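Local coordinates for FLAP endonuclease-1 protein (PDB 1A76), which cleaves 5'-flap structures during DNA replication and repair as a magnesium-dependent, structure-specific endonuclease that also acts as a 5'-3' exonuclease, at residues L211-I215 with I264-P268; I54-Y58 with M131-C135; F16-K20 with H67-I73. All coordinates share one frame; numbering follows the deposited sequence.

Contact 1: L211-I215 with I264-P268; sequences LDDLI and IFKEP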
# COMPACT_ATOMS: atom_id res chain seq x y z
N LEU A 211 12.25 14.62 -10.07
CA LEU A 211 11.79 13.64 -9.09
C LEU A 211 12.65 13.82 -7.84
O LEU A 211 12.14 13.75 -6.71
CB LEU A 211 11.96 12.22 -9.64
CG LEU A 211 11.21 11.01 -9.05
CD1 LEU A 211 12.23 9.95 -8.72
CD2 LEU A 211 10.38 11.36 -7.81
N ASP A 212 13.95 14.04 -8.04
CA ASP A 212 14.85 14.25 -6.90
C ASP A 212 14.38 15.45 -6.06
O ASP A 212 14.43 15.39 -4.83
CB ASP A 212 16.29 14.46 -7.39
CG ASP A 212 17.00 13.14 -7.76
OD1 ASP A 212 16.65 12.06 -7.21
OD2 ASP A 212 17.91 13.19 -8.61
N ASP A 213 13.93 16.52 -6.72
CA ASP A 213 13.41 17.73 -6.05
C ASP A 213 12.13 17.39 -5.24
O ASP A 213 11.93 17.87 -4.12
CB ASP A 213 13.01 18.80 -7.06
CG ASP A 213 14.21 19.50 -7.70
OD1 ASP A 213 15.32 19.49 -7.14
OD2 ASP A 213 14.00 20.07 -8.78
N LEU A 214 11.24 16.61 -5.86
CA LEU A 214 9.98 16.20 -5.20
C LEU A 214 10.28 15.42 -3.92
O LEU A 214 9.62 15.61 -2.88
CB LEU A 214 9.13 15.35 -6.16
CG LEU A 214 7.72 14.95 -5.70
CD1 LEU A 214 6.90 16.20 -5.38
CD2 LEU A 214 7.03 14.13 -6.81
N ILE A 215 11.28 14.55 -3.99
CA ILE A 215 11.70 13.74 -2.84
C ILE A 215 12.22 14.68 -1.73
O ILE A 215 11.99 14.44 -0.54
CB ILE A 215 12.83 12.75 -3.27
CG1 ILE A 215 12.23 11.64 -4.14
CG2 ILE A 215 13.50 12.10 -2.05
CD1 ILE A 215 13.27 10.83 -4.91
N ILE A 264 16.65 5.11 -0.30
CA ILE A 264 15.49 4.25 -0.10
C ILE A 264 14.51 4.43 -1.26
O ILE A 264 13.93 3.47 -1.75
CB ILE A 264 14.75 4.58 1.23
CG1 ILE A 264 15.24 3.65 2.36
CG2 ILE A 264 13.23 4.40 1.05
CD1 ILE A 264 15.46 4.34 3.68
N PHE A 265 14.33 5.68 -1.70
CA PHE A 265 13.40 5.97 -2.79
C PHE A 265 14.00 5.74 -4.17
O PHE A 265 13.30 5.30 -5.08
CB PHE A 265 12.91 7.43 -2.70
CG PHE A 265 12.03 7.69 -1.52
CD1 PHE A 265 10.71 7.22 -1.50
CD2 PHE A 265 12.53 8.33 -0.40
CE1 PHE A 265 9.91 7.38 -0.37
CE2 PHE A 265 11.74 8.50 0.74
CZ PHE A 265 10.42 8.01 0.75
N LYS A 266 15.28 6.03 -4.32
CA LYS A 266 15.95 5.88 -5.61
C LYS A 266 16.47 4.47 -5.88
O LYS A 266 16.52 4.05 -7.03
CB LYS A 266 17.13 6.87 -5.71
CG LYS A 266 16.75 8.36 -5.55
CD LYS A 266 15.58 8.76 -6.46
CE LYS A 266 15.96 8.79 -7.94
NZ LYS A 266 17.20 9.56 -8.26
N GLU A 267 16.83 3.75 -4.83
CA GLU A 267 17.39 2.40 -4.94
C GLU A 267 16.70 1.37 -4.07
O GLU A 267 17.33 0.73 -3.23
CB GLU A 267 18.87 2.40 -4.53
CG GLU A 267 19.82 2.33 -5.67
CD GLU A 267 20.23 3.69 -6.12
OE1 GLU A 267 21.07 4.31 -5.43
OE2 GLU A 267 19.71 4.14 -7.17
N PRO A 268 15.39 1.19 -4.25
CA PRO A 268 14.75 0.20 -3.38
C PRO A 268 15.01 -1.24 -3.85
O PRO A 268 15.36 -1.48 -5.00
CB PRO A 268 13.28 0.56 -3.47
CG PRO A 268 13.13 1.13 -4.86
CD PRO A 268 14.42 1.85 -5.15
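K266 reaches across to D212 and closes a salt bridge, with NZ donating to OD1 at 2.8 Å. The pair joins two helices, 211-221 and 258-266, a helix-helix contact in the helical region that is consistent with the H3TH (helix-3-turn-helix) part of flap endonucleases. The ammonium group arrives on the syn side of the carboxylate, 16° out of its plane, while OD2 stays more distant. D212 sits in the first turn of its helix and K266 is the last residue of the other before E267 departs from helical geometry, so each charge is probably of the sign that its helix end would stabilise.

The lysine gets there by curling rather than by stretching. Its chain is bent at chi2, chi3 and chi4, all turned in the same sense, and the coil of methylenes lies against the apolar side of the first helix. There I215 presses CD1 onto K266 CD at 3.5 Å, a tight carbon contact, and L211 brings its CD1 to 4.0 Å from K266 CE, the two chains running alongside one another in opposite senses. The two aliphatic residues stand one helical turn apart, I215 N bonding to L211 O, and together they line the apolar part of the lysine on its way to the aspartate.

Beside the salt bridge, I215 and F265 are buried. F265 turns toward helix 211-221, and its ring meets that of Y179 outside the two segments. Its side chain lies about 6 Å from those of the metal ligand E154 and of D175, a predicted one, so the packing reaches the border of the active site. I215 spans the remaining distance with an extended chi2 of 165°, which carries CD1 to 4.1 Å from F265 CB.

Contact 2: I54-Y58 with M131-C135; sequences ITSAY and MVENC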
# COMPACT_ATOMS: atom_id res chain seq x y z
N ILE A 54 -12.22 -10.11 13.12
CA ILE A 54 -12.45 -9.08 12.12
C ILE A 54 -12.33 -9.58 10.68
O ILE A 54 -11.29 -10.12 10.28
CB ILE A 54 -11.50 -7.89 12.33
CG1 ILE A 54 -11.85 -7.18 13.65
CG2 ILE A 54 -11.61 -6.92 11.17
CD1 ILE A 54 -10.80 -6.19 14.10
N THR A 55 -13.40 -9.37 9.91
CA THR A 55 -13.46 -9.82 8.51
C THR A 55 -13.47 -8.67 7.50
O THR A 55 -13.58 -8.88 6.30
CB THR A 55 -14.72 -10.68 8.29
OG1 THR A 55 -15.88 -9.92 8.62
CG2 THR A 55 -14.68 -11.91 9.18
N SER A 56 -13.36 -7.45 8.01
CA SER A 56 -13.33 -6.25 7.20
C SER A 56 -12.41 -6.35 5.97
O SER A 56 -12.81 -6.00 4.85
CB SER A 56 -12.88 -5.07 8.07
OG SER A 56 -14.00 -4.38 8.59
N ALA A 57 -11.18 -6.84 6.17
CA ALA A 57 -10.20 -6.97 5.09
C ALA A 57 -10.58 -8.01 4.03
O ALA A 57 -10.40 -7.79 2.83
CB ALA A 57 -8.85 -7.31 5.65
N TYR A 58 -11.09 -9.16 4.48
CA TYR A 58 -11.48 -10.21 3.56
C TYR A 58 -12.62 -9.72 2.64
O TYR A 58 -12.66 -10.04 1.44
CB TYR A 58 -11.92 -11.46 4.35
CG TYR A 58 -10.98 -11.87 5.48
CD1 TYR A 58 -9.61 -11.61 5.40
CD2 TYR A 58 -11.46 -12.49 6.63
CE1 TYR A 58 -8.74 -11.96 6.44
CE2 TYR A 58 -10.61 -12.85 7.67
CZ TYR A 58 -9.25 -12.57 7.57
OH TYR A 58 -8.40 -12.87 8.60
N MET A 131 -3.89 -12.11 9.64
CA MET A 131 -4.96 -11.57 8.81
C MET A 131 -4.43 -11.29 7.42
O MET A 131 -5.11 -11.53 6.42
CB MET A 131 -5.52 -10.28 9.42
CG MET A 131 -6.72 -9.74 8.65
SD MET A 131 -7.32 -8.16 9.27
CE MET A 131 -8.00 -8.64 10.88
N VAL A 132 -3.20 -10.78 7.37
CA VAL A 132 -2.52 -10.49 6.11
C VAL A 132 -2.29 -11.80 5.37
O VAL A 132 -2.46 -11.89 4.16
CB VAL A 132 -1.14 -9.81 6.35
CG1 VAL A 132 -0.41 -9.64 5.02
CG2 VAL A 132 -1.33 -8.46 7.05
N GLU A 133 -1.88 -12.83 6.10
CA GLU A 133 -1.63 -14.13 5.47
C GLU A 133 -2.96 -14.70 4.93
O GLU A 133 -2.99 -15.29 3.85
CB GLU A 133 -0.99 -15.09 6.47
CG GLU A 133 0.54 -14.95 6.66
CD GLU A 133 1.13 -13.61 6.22
OE1 GLU A 133 1.46 -13.45 5.02
OE2 GLU A 133 1.29 -12.70 7.07
N ASN A 134 -4.05 -14.49 5.67
CA ASN A 134 -5.39 -14.95 5.29
C ASN A 134 -5.87 -14.25 4.01
O ASN A 134 -6.58 -14.83 3.19
CB ASN A 134 -6.39 -14.67 6.42
CG ASN A 134 -6.39 -15.76 7.49
OD1 ASN A 134 -7.01 -15.60 8.55
ND2 ASN A 134 -5.72 -16.86 7.22
N CYS A 135 -5.47 -12.99 3.84
CA CYS A 135 -5.84 -12.22 2.66
C CYS A 135 -5.12 -12.78 1.44
O CYS A 135 -5.69 -12.86 0.35
CB CYS A 135 -5.47 -10.75 2.86
SG CYS A 135 -6.64 -9.87 3.92
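Y58 sets its hydroxyl and CE1 against CG of M131 where the start of helix 56-70 packs on helix 129-142, a buried helix-helix contact that joins the N-domain to the I-domain within the PIN-like nuclease fold. CA of Y58 is 6.1 Å from CA of C135, a closeness consistent with the small side chain of A57 facing the second helix. Its methyl forms the floor of a shallow hollow into which two sulfurs fit: C135 SG at 3.8 Å from A57 CB, and M131 SD at 4.0 Å from the same carbon.

M131 is the long bump of the second helix. Its chain runs straight out from the backbone, CG opposite the backbone N and chi2 equally extended, and then bends at the thioether (chi3 -69°) to tuck M131 CE to 3.9 Å from I54 CB.

Y58 is the bump in the other direction. Its ring enters the groove between M131, N134 and C135: Y58 CE1 rests against M131 CG at 3.7 Å, N134 CB approaches obliquely, 3.6 Å from Y58 CE1, and C135 SG meets the edge, 3.7 Å from Y58 CD1. This is a cysteine sulfur-aromatic contact, the sulfur 84° off the ring normal, hence nearly in the plane. Beyond the two segments F289 meets the same ring edge-to-face, while L32 of helix 28-38 touches C135. Replacing the tyrosine by an alanine would probably open a gap between the helices, leaving M131 CG and the sulfur of C135 without the ring they pack against. At the far end of the ring, Y58 OH lies 3.1 Å from N134 OD1, with the amide plane turned 66° from the ring.

Contact 3: F16-K20 with H67-I73; sequences FEDLK and HLLENDI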
# COMPACT_ATOMS: atom_id res chain seq x y z
N PHE A 16 -14.49 5.52 -13.93
CA PHE A 16 -14.19 4.10 -13.89
C PHE A 16 -14.11 3.58 -15.33
O PHE A 16 -13.35 2.66 -15.63
CB PHE A 16 -15.30 3.36 -13.14
CG PHE A 16 -14.85 2.09 -12.46
CD1 PHE A 16 -13.57 1.97 -11.95
CD2 PHE A 16 -15.73 1.02 -12.33
CE1 PHE A 16 -13.16 0.80 -11.31
CE2 PHE A 16 -15.33 -0.16 -11.70
CZ PHE A 16 -14.05 -0.27 -11.19
N GLU A 17 -14.88 4.19 -16.22
CA GLU A 17 -14.88 3.78 -17.62
C GLU A 17 -13.54 3.98 -18.31
O GLU A 17 -13.07 3.10 -19.04
CB GLU A 17 -15.96 4.55 -18.40
CG GLU A 17 -16.01 4.22 -19.89
CD GLU A 17 -15.44 5.32 -20.76
OE1 GLU A 17 -16.15 6.33 -20.98
OE2 GLU A 17 -14.29 5.18 -21.24
N ASP A 18 -12.91 5.13 -18.09
CA ASP A 18 -11.64 5.42 -18.72
C ASP A 18 -10.50 4.62 -18.09
O ASP A 18 -9.35 4.72 -18.50
CB ASP A 18 -11.34 6.92 -18.66
CG ASP A 18 -12.24 7.73 -19.59
OD1 ASP A 18 -12.95 7.13 -20.42
OD2 ASP A 18 -12.25 8.98 -19.49
N LEU A 19 -10.83 3.81 -17.09
CA LEU A 19 -9.85 2.97 -16.41
C LEU A 19 -10.00 1.54 -16.95
O LEU A 19 -9.21 0.65 -16.63
CB LEU A 19 -10.15 2.99 -14.91
CG LEU A 19 -9.17 3.53 -13.86
CD1 LEU A 19 -8.10 4.38 -14.50
CD2 LEU A 19 -9.95 4.30 -12.80
N LYS A 20 -11.03 1.34 -17.77
CA LYS A 20 -11.30 0.02 -18.34
C LYS A 20 -10.15 -0.53 -19.18
O LYS A 20 -9.55 0.18 -19.99
CB LYS A 20 -12.56 0.08 -19.21
CG LYS A 20 -13.35 -1.22 -19.25
CD LYS A 20 -13.79 -1.57 -20.67
CE LYS A 20 -13.73 -3.07 -20.95
NZ LYS A 20 -12.46 -3.49 -21.61
N HIS A 67 -15.08 -6.25 -8.26
CA HIS A 67 -15.62 -4.99 -8.76
C HIS A 67 -14.70 -4.44 -9.86
O HIS A 67 -15.16 -3.97 -10.90
CB HIS A 67 -15.74 -4.01 -7.57
CG HIS A 67 -16.00 -2.59 -7.96
ND1 HIS A 67 -17.17 -2.18 -8.57
CD2 HIS A 67 -15.27 -1.47 -7.78
CE1 HIS A 67 -17.14 -0.87 -8.74
NE2 HIS A 67 -16.00 -0.41 -8.27
N LEU A 68 -13.40 -4.53 -9.61
CA LEU A 68 -12.37 -4.07 -10.55
C LEU A 68 -12.37 -4.92 -11.83
O LEU A 68 -12.33 -4.39 -12.94
CB LEU A 68 -11.00 -4.15 -9.87
CG LEU A 68 -10.24 -2.88 -9.44
CD1 LEU A 68 -11.20 -1.80 -9.00
CD2 LEU A 68 -9.26 -3.24 -8.33
N LEU A 69 -12.42 -6.24 -11.66
CA LEU A 69 -12.40 -7.16 -12.81
C LEU A 69 -13.65 -7.06 -13.68
O LEU A 69 -13.60 -7.35 -14.89
CB LEU A 69 -12.24 -8.60 -12.33
CG LEU A 69 -10.82 -9.00 -11.90
CD1 LEU A 69 -10.87 -10.37 -11.25
CD2 LEU A 69 -9.89 -9.00 -13.12
N GLU A 70 -14.77 -6.66 -13.09
CA GLU A 70 -16.00 -6.52 -13.85
C GLU A 70 -15.85 -5.35 -14.82
O GLU A 70 -16.57 -5.25 -15.81
CB GLU A 70 -17.17 -6.25 -12.90
CG GLU A 70 -17.85 -7.50 -12.37
CD GLU A 70 -18.91 -7.19 -11.32
OE1 GLU A 70 -18.67 -6.31 -10.46
OE2 GLU A 70 -19.98 -7.84 -11.35
N ASN A 71 -14.91 -4.46 -14.51
CA ASN A 71 -14.64 -3.29 -15.35
C ASN A 71 -13.35 -3.45 -16.13
O ASN A 71 -12.70 -2.46 -16.47
CB ASN A 71 -14.56 -2.03 -14.50
CG ASN A 71 -15.29 -0.87 -15.12
OD1 ASN A 71 -16.29 -0.38 -14.58
ND2 ASN A 71 -14.82 -0.42 -16.29
N ASP A 72 -12.98 -4.69 -16.41
CA ASP A 72 -11.77 -5.01 -17.14
C ASP A 72 -10.49 -4.40 -16.56
O ASP A 72 -9.54 -4.10 -17.29
CB ASP A 72 -11.92 -4.60 -18.62
CG ASP A 72 -10.90 -5.29 -19.51
OD1 ASP A 72 -10.26 -6.25 -19.03
OD2 ASP A 72 -10.72 -4.87 -20.67
N ILE A 73 -10.46 -4.21 -15.24
CA ILE A 73 -9.25 -3.70 -14.59
C ILE A 73 -8.62 -4.93 -13.99
O ILE A 73 -9.18 -5.54 -13.07
CB ILE A 73 -9.54 -2.71 -13.46
CG1 ILE A 73 -9.98 -1.37 -14.05
CG2 ILE A 73 -8.28 -2.52 -12.61
CD1 ILE A 73 -10.87 -0.56 -13.14
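The ring of F16 packs against the C-terminal end of helix 56-70 in a mainly apolar contact, made by the loop between strands 12-13 and 23-27 and bordered by a charged pair. The ring of H67 lies nearly parallel to it, planes at 15°, but offset, with centroids 4.7 Å from each other and little overlap; F16 CE2 sits over the imidazole face. L68 CD1 approaches the F16 ring at its edge, 3.9 Å from CZ, and I73 CD1 touches it obliquely. A chi1 of -152° swings the phenyl toward the helix end.

That end is a Schellman motif: D72, with positive phi, is the C-prime residue, I73 N bonding to L68 O at 3.0 Å and D72 N to L69 O. The chain then enters strand 74-79, completing a crossover connection, by way of helices 28-38 and 56-70, from the parallel neighbouring strand 23-27, where V24 and I26 pack on I73 and L68.

K20, exposed, runs past N71, its CA 3.4 Å from N71 O in a CA-H...O contact. The K20 NZ to D72 OD2 salt bridge is modelled very short, at 2.4 Å, so its exact geometry is doubtful.

Contacts 2 and 3 share helix 56-70, one at its start and the other at its end, with centres 24 Å apart and nearest atoms about 11 Å apart. Along the chain their segments alternate, whereas contact 1 opens after both have closed. It stands well away from them, its centre 32 Å from that of contact 2, on opposite sides of the chain's centre, and 31 Å from that of contact 3. The metal site lies closest to contact 1, where the F265 side chain is about 7 Å from a bound manganese ion. C135 of contact 2 and L68 of contact 3 lie about 12 and 11 Å, side chain to side chain, from D27, a predicted metal ligand.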